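Local coordinates for protein 3'-5' exonuclease crn-4 (Caenorhabditis elegans, PDB 5DK5) that degrades DNA and RNA as a metal-dependent 3'-5' exonuclease of the DEDDh family and takes part in apoptotic DNA degradation, at residues B[95-106]-B[134-145]. Numbering follows the deposited sequence.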
ATOM      1  N   PHE B  95      15.600  -2.918   4.766  1.00 18.83           N
ATOM      2  CA  PHE B  95      15.829  -3.174   6.186  1.00 21.74           C
ATOM      3  C   PHE B  95      17.102  -3.966   6.471  1.00 21.79           C
ATOM      4  O   PHE B  95      17.769  -3.730   7.479  1.00 19.95           O
ATOM      5  CB  PHE B  95      14.636  -3.917   6.789  1.00 21.67           C
ATOM      6  CG  PHE B  95      14.792  -4.213   8.254  1.00 22.47           C
ATOM      7  CD1 PHE B  95      14.530  -3.237   9.201  1.00 22.29           C
ATOM      8  CD2 PHE B  95      15.208  -5.462   8.685  1.00 21.90           C
ATOM      9  CE1 PHE B  95      14.674  -3.505  10.547  1.00 19.76           C
ATOM     10  CE2 PHE B  95      15.355  -5.734  10.029  1.00 22.41           C
ATOM     11  CZ  PHE B  95      15.089  -4.753  10.961  1.00 20.14           C
ATOM     12  N   ASP B  96      17.436  -4.907   5.594  1.00 25.15           N
ATOM     13  CA  ASP B  96      18.607  -5.750   5.806  1.00 28.00           C
ATOM     14  C   ASP B  96      19.887  -4.917   5.836  1.00 28.79           C
ATOM     15  O   ASP B  96      20.794  -5.189   6.623  1.00 28.78           O
ATOM     16  CB  ASP B  96      18.701  -6.827   4.723  1.00 29.80           C
ATOM     17  CG  ASP B  96      18.652  -6.257   3.320  1.00 31.79           C
ATOM     18  OD1 ASP B  96      17.854  -5.327   3.076  1.00 32.87           O
ATOM     19  OD2 ASP B  96      19.413  -6.747   2.458  1.00 31.97           O
ATOM     20  N   VAL B  97      19.950  -3.896   4.989  1.00 25.71           N
ATOM     21  CA  VAL B  97      21.107  -3.011   4.949  1.00 26.19           C
ATOM     22  C   VAL B  97      21.151  -2.126   6.192  1.00 27.53           C
ATOM     23  O   VAL B  97      22.193  -1.988   6.831  1.00 29.19           O
ATOM     24  CB  VAL B  97      21.088  -2.121   3.696  1.00 28.58           C
ATOM     25  CG1 VAL B  97      22.279  -1.160   3.688  1.00 28.38           C
ATOM     26  CG2 VAL B  97      21.090  -2.980   2.443  1.00 29.96           C
ATOM     27  N   VAL B  98      20.014  -1.527   6.526  1.00 24.43           N
ATOM     28  CA  VAL B  98      19.932  -0.627   7.668  1.00 23.45           C
ATOM     29  C   VAL B  98      20.189  -1.373   8.971  1.00 21.90           C
ATOM     30  O   VAL B  98      20.810  -0.836   9.888  1.00 22.59           O
ATOM     31  CB  VAL B  98      18.560   0.062   7.734  1.00 22.15           C
ATOM     32  CG1 VAL B  98      18.417   0.877   9.012  1.00 20.69           C
ATOM     33  CG2 VAL B  98      18.367   0.954   6.516  1.00 21.41           C
ATOM     34  N   TYR B  99      19.705  -2.609   9.054  1.00 21.97           N
ATOM     35  CA  TYR B  99      19.935  -3.428  10.238  1.00 23.58           C
ATOM     36  C   TYR B  99      21.414  -3.763  10.378  1.00 26.52           C
ATOM     37  O   TYR B  99      21.939  -3.834  11.487  1.00 22.60           O
ATOM     38  CB  TYR B  99      19.114  -4.717  10.188  1.00 24.61           C
ATOM     39  CG  TYR B  99      19.349  -5.611  11.386  1.00 24.88           C
ATOM     40  CD1 TYR B  99      18.818  -5.296  12.629  1.00 25.32           C
ATOM     41  CD2 TYR B  99      20.115  -6.766  11.276  1.00 26.72           C
ATOM     42  CE1 TYR B  99      19.041  -6.105  13.729  1.00 27.87           C
ATOM     43  CE2 TYR B  99      20.338  -7.582  12.369  1.00 26.70           C
ATOM     44  CZ  TYR B  99      19.798  -7.247  13.591  1.00 28.38           C
ATOM     45  OH  TYR B  99      20.020  -8.059  14.680  1.00 32.49           O
ATOM     46  N   GLU B 100      22.083  -3.970   9.248  1.00 27.86           N
ATOM     47  CA  GLU B 100      23.515  -4.238   9.253  1.00 28.64           C
ATOM     48  C   GLU B 100      24.283  -3.009   9.731  1.00 27.27           C
ATOM     49  O   GLU B 100      25.261  -3.125  10.470  1.00 25.36           O
ATOM     50  CB  GLU B 100      23.980  -4.660   7.858  1.00 29.57           C
ATOM     51  CG  GLU B 100      25.481  -4.844   7.717  1.00 33.02           C
ATOM     52  CD  GLU B 100      26.049  -5.859   8.693  1.00 40.05           C
ATOM     53  OE1 GLU B 100      25.328  -6.814   9.054  1.00 43.85           O
ATOM     54  OE2 GLU B 100      27.219  -5.699   9.101  1.00 41.17           O
ATOM     55  N   GLN B 101      23.832  -1.830   9.312  1.00 30.06           N
ATOM     56  CA  GLN B 101      24.437  -0.579   9.754  1.00 29.50           C
ATOM     57  C   GLN B 101      24.193  -0.376  11.247  1.00 29.35           C
ATOM     58  O   GLN B 101      25.027   0.189  11.955  1.00 28.66           O
ATOM     59  CB  GLN B 101      23.874   0.600   8.958  1.00 29.83           C
ATOM     60  CG  GLN B 101      24.268   0.599   7.485  1.00 34.00           C
ATOM     61  CD  GLN B 101      23.511   1.630   6.667  1.00 37.53           C
ATOM     62  OE1 GLN B 101      22.397   2.022   7.012  1.00 38.30           O
ATOM     63  NE2 GLN B 101      24.118   2.076   5.575  1.00 39.93           N
ATOM     64  N   PHE B 102      23.042  -0.845  11.714  1.00 28.12           N
ATOM     65  CA  PHE B 102      22.680  -0.738  13.121  1.00 23.78           C
ATOM     66  C   PHE B 102      23.580  -1.613  13.990  1.00 26.94           C
ATOM     67  O   PHE B 102      23.989  -1.206  15.075  1.00 25.54           O
ATOM     68  CB  PHE B 102      21.208  -1.116  13.314  1.00 24.64           C
ATOM     69  CG  PHE B 102      20.884  -1.628  14.687  1.00 25.34           C
ATOM     70  CD1 PHE B 102      20.796  -0.762  15.763  1.00 29.66           C
ATOM     71  CD2 PHE B 102      20.653  -2.976  14.897  1.00 27.69           C
ATOM     72  CE1 PHE B 102      20.493  -1.235  17.025  1.00 32.61           C
ATOM     73  CE2 PHE B 102      20.349  -3.453  16.157  1.00 29.66           C
ATOM     74  CZ  PHE B 102      20.268  -2.582  17.221  1.00 32.47           C
ATOM     75  N   GLN B 103      23.894  -2.811  13.508  1.00 28.83           N
ATOM     76  CA  GLN B 103      24.780  -3.711  14.237  1.00 30.74           C
ATOM     77  C   GLN B 103      26.193  -3.145  14.326  1.00 32.32           C
ATOM     78  O   GLN B 103      26.836  -3.223  15.374  1.00 35.08           O
ATOM     79  CB  GLN B 103      24.809  -5.088  13.575  1.00 35.57           C
ATOM     80  CG  GLN B 103      23.514  -5.865  13.720  1.00 40.63           C
ATOM     81  CD  GLN B 103      23.639  -7.293  13.241  1.00 44.37           C
ATOM     82  OE1 GLN B 103      23.759  -7.551  12.044  1.00 45.29           O
ATOM     83  NE2 GLN B 103      23.621  -8.233  14.178  1.00 45.90           N
ATOM     84  N   GLN B 104      26.677  -2.577  13.225  1.00 31.53           N
ATOM     85  CA  GLN B 104      27.998  -1.962  13.212  1.00 32.69           C
ATOM     86  C   GLN B 104      28.046  -0.764  14.156  1.00 32.20           C
ATOM     87  O   GLN B 104      29.060  -0.518  14.810  1.00 33.92           O
ATOM     88  CB  GLN B 104      28.375  -1.533  11.793  1.00 33.56           C
ATOM     89  CG  GLN B 104      29.746  -0.885  11.686  1.00 34.65           C
ATOM     90  CD  GLN B 104      30.846  -1.775  12.222  1.00 36.37           C
ATOM     91  OE1 GLN B 104      30.911  -2.961  11.898  1.00 38.28           O
ATOM     92  NE2 GLN B 104      31.709  -1.213  13.058  1.00 37.30           N
ATOM     93  N   TRP B 105      26.942  -0.027  14.219  1.00 27.27           N
ATOM     94  CA  TRP B 105      26.830   1.128  15.101  1.00 28.03           C
ATOM     95  C   TRP B 105      27.032   0.725  16.559  1.00 29.16           C
ATOM     96  O   TRP B 105      27.708   1.422  17.314  1.00 30.21           O
ATOM     97  CB  TRP B 105      25.468   1.797  14.913  1.00 27.33           C
ATOM     98  CG  TRP B 105      25.253   3.032  15.734  1.00 29.06           C
ATOM     99  CD1 TRP B 105      25.870   4.239  15.576  1.00 30.08           C
ATOM    100  CD2 TRP B 105      24.340   3.187  16.826  1.00 30.14           C
ATOM    101  NE1 TRP B 105      25.402   5.133  16.508  1.00 31.77           N
ATOM    102  CE2 TRP B 105      24.461   4.513  17.287  1.00 31.48           C
ATOM    103  CE3 TRP B 105      23.433   2.332  17.462  1.00 30.33           C
ATOM    104  CZ2 TRP B 105      23.711   5.004  18.355  1.00 32.53           C
ATOM    105  CZ3 TRP B 105      22.690   2.821  18.522  1.00 31.49           C
ATOM    106  CH2 TRP B 105      22.835   4.145  18.959  1.00 31.77           C
ATOM    107  N   LEU B 106      26.450  -0.405  16.950  1.00 28.25           N
ATOM    108  CA  LEU B 106      26.633  -0.928  18.299  1.00 30.45           C
ATOM    109  C   LEU B 106      28.100  -1.253  18.559  1.00 31.37           C
ATOM    110  O   LEU B 106      28.626  -0.969  19.638  1.00 29.80           O
ATOM    111  CB  LEU B 106      25.778  -2.180  18.517  1.00 30.10           C
ATOM    112  CG  LEU B 106      24.259  -2.000  18.457  1.00 30.94           C
ATOM    113  CD1 LEU B 106      23.569  -3.349  18.548  1.00 30.88           C
ATOM    114  CD2 LEU B 106      23.773  -1.074  19.564  1.00 32.35           C
ATOM    115  N   MET B 134      11.778  -9.151  10.941  1.00 23.77           N
ATOM    116  CA  MET B 134      12.860 -10.132  10.914  1.00 24.90           C
ATOM    117  C   MET B 134      12.468 -11.331  10.056  1.00 26.79           C
ATOM    118  O   MET B 134      13.305 -11.910   9.366  1.00 29.36           O
ATOM    119  CB  MET B 134      13.215 -10.602  12.328  1.00 25.99           C
ATOM    120  CG  MET B 134      13.912  -9.565  13.203  1.00 29.60           C
ATOM    121  SD  MET B 134      15.453  -8.912  12.554  1.00 51.53           S
ATOM    122  CE  MET B 134      15.843  -7.743  13.849  1.00 72.94           C
ATOM    123  N   LYS B 135      11.191 -11.698  10.107  1.00 26.43           N
ATOM    124  CA  LYS B 135      10.681 -12.803   9.303  1.00 25.24           C
ATOM    125  C   LYS B 135      10.712 -12.438   7.825  1.00 25.33           C
ATOM    126  O   LYS B 135      11.140 -13.237   6.994  1.00 28.14           O
ATOM    127  CB  LYS B 135       9.256 -13.168   9.725  1.00 25.10           C
ATOM    128  CG  LYS B 135       8.635 -14.320   8.936  1.00 24.52           C
ATOM    129  CD  LYS B 135       9.346 -15.632   9.223  1.00 26.04           C
ATOM    130  CE  LYS B 135       8.678 -16.800   8.519  1.00 27.63           C
ATOM    131  NZ  LYS B 135       8.756 -16.674   7.041  1.00 31.32           N
ATOM    132  N   LEU B 136      10.248 -11.233   7.502  1.00 23.01           N
ATOM    133  CA  LEU B 136      10.254 -10.759   6.122  1.00 22.47           C
ATOM    134  C   LEU B 136      11.669 -10.750   5.555  1.00 23.27           C
ATOM    135  O   LEU B 136      11.891 -11.137   4.407  1.00 25.96           O
ATOM    136  CB  LEU B 136       9.655  -9.353   6.025  1.00 20.97           C
ATOM    137  CG  LEU B 136       8.189  -9.167   6.418  1.00 18.24           C
ATOM    138  CD1 LEU B 136       7.772  -7.726   6.175  1.00 21.17           C
ATOM    139  CD2 LEU B 136       7.288 -10.122   5.655  1.00 22.95           C
ATOM    140  N   SER B 137      12.621 -10.311   6.369  1.00 23.84           N
ATOM    141  CA  SER B 137      14.008 -10.185   5.939  1.00 25.68           C
ATOM    142  C   SER B 137      14.792 -11.479   6.134  1.00 28.66           C
ATOM    143  O   SER B 137      15.971 -11.554   5.787  1.00 31.20           O
ATOM    144  CB  SER B 137      14.684  -9.051   6.704  1.00 24.71           C
ATOM    145  OG  SER B 137      13.939  -7.853   6.578  1.00 23.96           O
ATOM    146  N   ASN B 138      14.132 -12.494   6.685  1.00 32.11           N
ATOM    147  CA  ASN B 138      14.777 -13.768   6.991  1.00 33.89           C
ATOM    148  C   ASN B 138      16.019 -13.575   7.859  1.00 36.11           C
ATOM    149  O   ASN B 138      17.072 -14.162   7.603  1.00 37.19           O
ATOM    150  CB  ASN B 138      15.147 -14.507   5.704  1.00 36.28           C
ATOM    151  CG  ASN B 138      15.582 -15.941   5.963  1.00 39.73           C
ATOM    152  OD1 ASN B 138      15.208 -16.541   6.970  1.00 40.83           O
ATOM    153  ND2 ASN B 138      16.390 -16.488   5.062  1.00 39.36           N
ATOM    154  N   ILE B 139      15.885 -12.737   8.882  1.00 30.96           N
ATOM    155  CA  ILE B 139      16.961 -12.501   9.833  1.00 29.65           C
ATOM    156  C   ILE B 139      16.594 -13.126  11.172  1.00 27.47           C
ATOM    157  O   ILE B 139      15.445 -13.060  11.607  1.00 23.65           O
ATOM    158  CB  ILE B 139      17.243 -10.997  10.015  1.00 32.31           C
ATOM    159  CG1 ILE B 139      17.540 -10.356   8.656  1.00 34.06           C
ATOM    160  CG2 ILE B 139      18.412 -10.783  10.982  1.00 34.30           C
ATOM    161  CD1 ILE B 139      17.786  -8.861   8.708  1.00 36.69           C
ATOM    162  N   GLN B 140      17.576 -13.746  11.814  1.00 28.39           N
ATOM    163  CA  GLN B 140      17.362 -14.356  13.117  1.00 33.37           C
ATOM    164  C   GLN B 140      17.117 -13.283  14.170  1.00 32.28           C
ATOM    165  O   GLN B 140      17.831 -12.282  14.225  1.00 32.96           O
ATOM    166  CB  GLN B 140      18.564 -15.214  13.506  1.00 42.47           C
ATOM    167  CG  GLN B 140      18.386 -15.976  14.803  1.00 51.14           C
ATOM    168  CD  GLN B 140      19.559 -16.884  15.102  1.00 58.20           C
ATOM    169  OE1 GLN B 140      19.384 -18.070  15.381  1.00 60.74           O
ATOM    170  NE2 GLN B 140      20.766 -16.332  15.043  1.00 60.27           N
ATOM    171  N   MET B 141      16.104 -13.496  15.000  1.00 37.08           N
ATOM    172  CA  MET B 141      15.788 -12.560  16.072  1.00 37.76           C
ATOM    173  C   MET B 141      16.977 -12.453  17.032  1.00 36.76           C
ATOM    174  O   MET B 141      17.342 -13.441  17.667  1.00 37.49           O
ATOM    175  CB  MET B 141      14.535 -13.011  16.822  1.00 39.64           C
ATOM    176  CG  MET B 141      13.919 -11.934  17.695  1.00 38.70           C
ATOM    177  SD  MET B 141      13.110 -10.644  16.730  1.00 34.41           S
ATOM    178  CE  MET B 141      12.378  -9.666  18.037  1.00 26.04           C
ATOM    179  N   PRO B 142      17.590 -11.257  17.140  1.00 32.84           N
ATOM    180  CA  PRO B 142      18.793 -11.136  17.972  1.00 33.51           C
ATOM    181  C   PRO B 142      18.505 -11.238  19.467  1.00 33.65           C
ATOM    182  O   PRO B 142      17.385 -10.981  19.909  1.00 33.02           O
ATOM    183  CB  PRO B 142      19.329  -9.746  17.615  1.00 34.06           C
ATOM    184  CG  PRO B 142      18.133  -8.982  17.197  1.00 32.74           C
ATOM    185  CD  PRO B 142      17.220  -9.969  16.523  1.00 31.25           C
ATOM    186  N   ALA B 143      19.526 -11.601  20.234  1.00 31.38           N
ATOM    187  CA  ALA B 143      19.374 -11.812  21.666  1.00 33.62           C
ATOM    188  C   ALA B 143      19.006 -10.529  22.404  1.00 32.39           C
ATOM    189  O   ALA B 143      18.326 -10.576  23.427  1.00 33.92           O
ATOM    190  CB  ALA B 143      20.653 -12.396  22.242  1.00 36.71           C
ATOM    191  N   PHE B 144      19.459  -9.387  21.891  1.00 31.95           N
ATOM    192  CA  PHE B 144      19.200  -8.111  22.556  1.00 32.96           C
ATOM    193  C   PHE B 144      17.829  -7.528  22.196  1.00 31.45           C
ATOM    194  O   PHE B 144      17.455  -6.467  22.697  1.00 30.13           O
ATOM    195  CB  PHE B 144      20.306  -7.092  22.238  1.00 35.51           C
ATOM    196  CG  PHE B 144      20.658  -6.992  20.780  1.00 36.97           C
ATOM    197  CD1 PHE B 144      19.804  -6.375  19.881  1.00 37.17           C
ATOM    198  CD2 PHE B 144      21.864  -7.491  20.315  1.00 37.44           C
ATOM    199  CE1 PHE B 144      20.138  -6.274  18.543  1.00 37.21           C
ATOM    200  CE2 PHE B 144      22.204  -7.393  18.978  1.00 38.26           C
ATOM    201  CZ  PHE B 144      21.341  -6.782  18.092  1.00 37.18           C
ATOM    202  N   PHE B 145      17.088  -8.221  21.332  1.00 31.47           N
ATOM    203  CA  PHE B 145      15.697  -7.869  21.049  1.00 29.71           C
ATOM    204  C   PHE B 145      14.725  -8.816  21.759  1.00 29.86           C
ATOM    205  O   PHE B 145      13.511  -8.603  21.726  1.00 29.38           O
ATOM    206  CB  PHE B 145      15.416  -7.893  19.540  1.00 28.19           C
ATOM    207  CG  PHE B 145      15.849  -6.648  18.796  1.00 27.10           C
ATOM    208  CD1 PHE B 145      16.411  -5.563  19.453  1.00 28.45           C
ATOM    209  CD2 PHE B 145      15.666  -6.564  17.426  1.00 27.65           C
ATOM    210  CE1 PHE B 145      16.791  -4.428  18.753  1.00 28.66           C
ATOM    211  CE2 PHE B 145      16.043  -5.433  16.722  1.00 26.56           C
ATOM    212  CZ  PHE B 145      16.605  -4.365  17.385  1.00 27.18           C
TER
HETATM  213  O   HOH W   1      15.062  -7.024   4.196  1.00 33.50           O
HETATM  214  O   HOH W   2      20.602 -10.994  14.114  1.00 41.79           O
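Y99 reaches from helix 95-109 into the chain that leaves helix 124-136, where M134 and I139 pack along one side of its ring and P142 against its hydroxyl. M134 crosses it at about a right angle: the sulfur lies above the ring face at some distance, SD 4.8 Å from the Y99 centroid and 13° off the normal, and methyl CE drops to 3.6 Å from Y99 CE1. The bend of M134 at chi2 (-58°) lets the same sulfur lie at the edge of the F95 ring, near its plane, with SD 4.1 Å from F95 CE2, making two Met-aromatic contacts. I139 slides past Y99 in the opposite direction, CG2 against CE2, while its CD1 approaches both Y99 CD2 and F95 CE2. Beyond them Y99 OH lies against P142 CG at 3.3 Å and binds a water, 3.0 Å from that OH, which donates to Q140 O. Replacing the ring by an alanine here is likely to open a gap beside M134 and I139 and cost this water one of its partners. Further along, F144 CE1 meets the F102 edge, 3.7 Å from F102 CE2, the two rings oblique with planes at 70°; the F145 ring is nearly parallel to F102 but slid aside. P142 CB and L106 CD1 lie over opposite faces of F144, each toward the rim. At the opposite end S137 OG, bonded to Q133, comes within 3.4 Å of F95 CD2. Segment 134-145 leaves its helix through a Schellman motif at N138, and this packing joins it to a helix lying on strands 41-50 and 55-65 of the RNase H-like exonuclease fold.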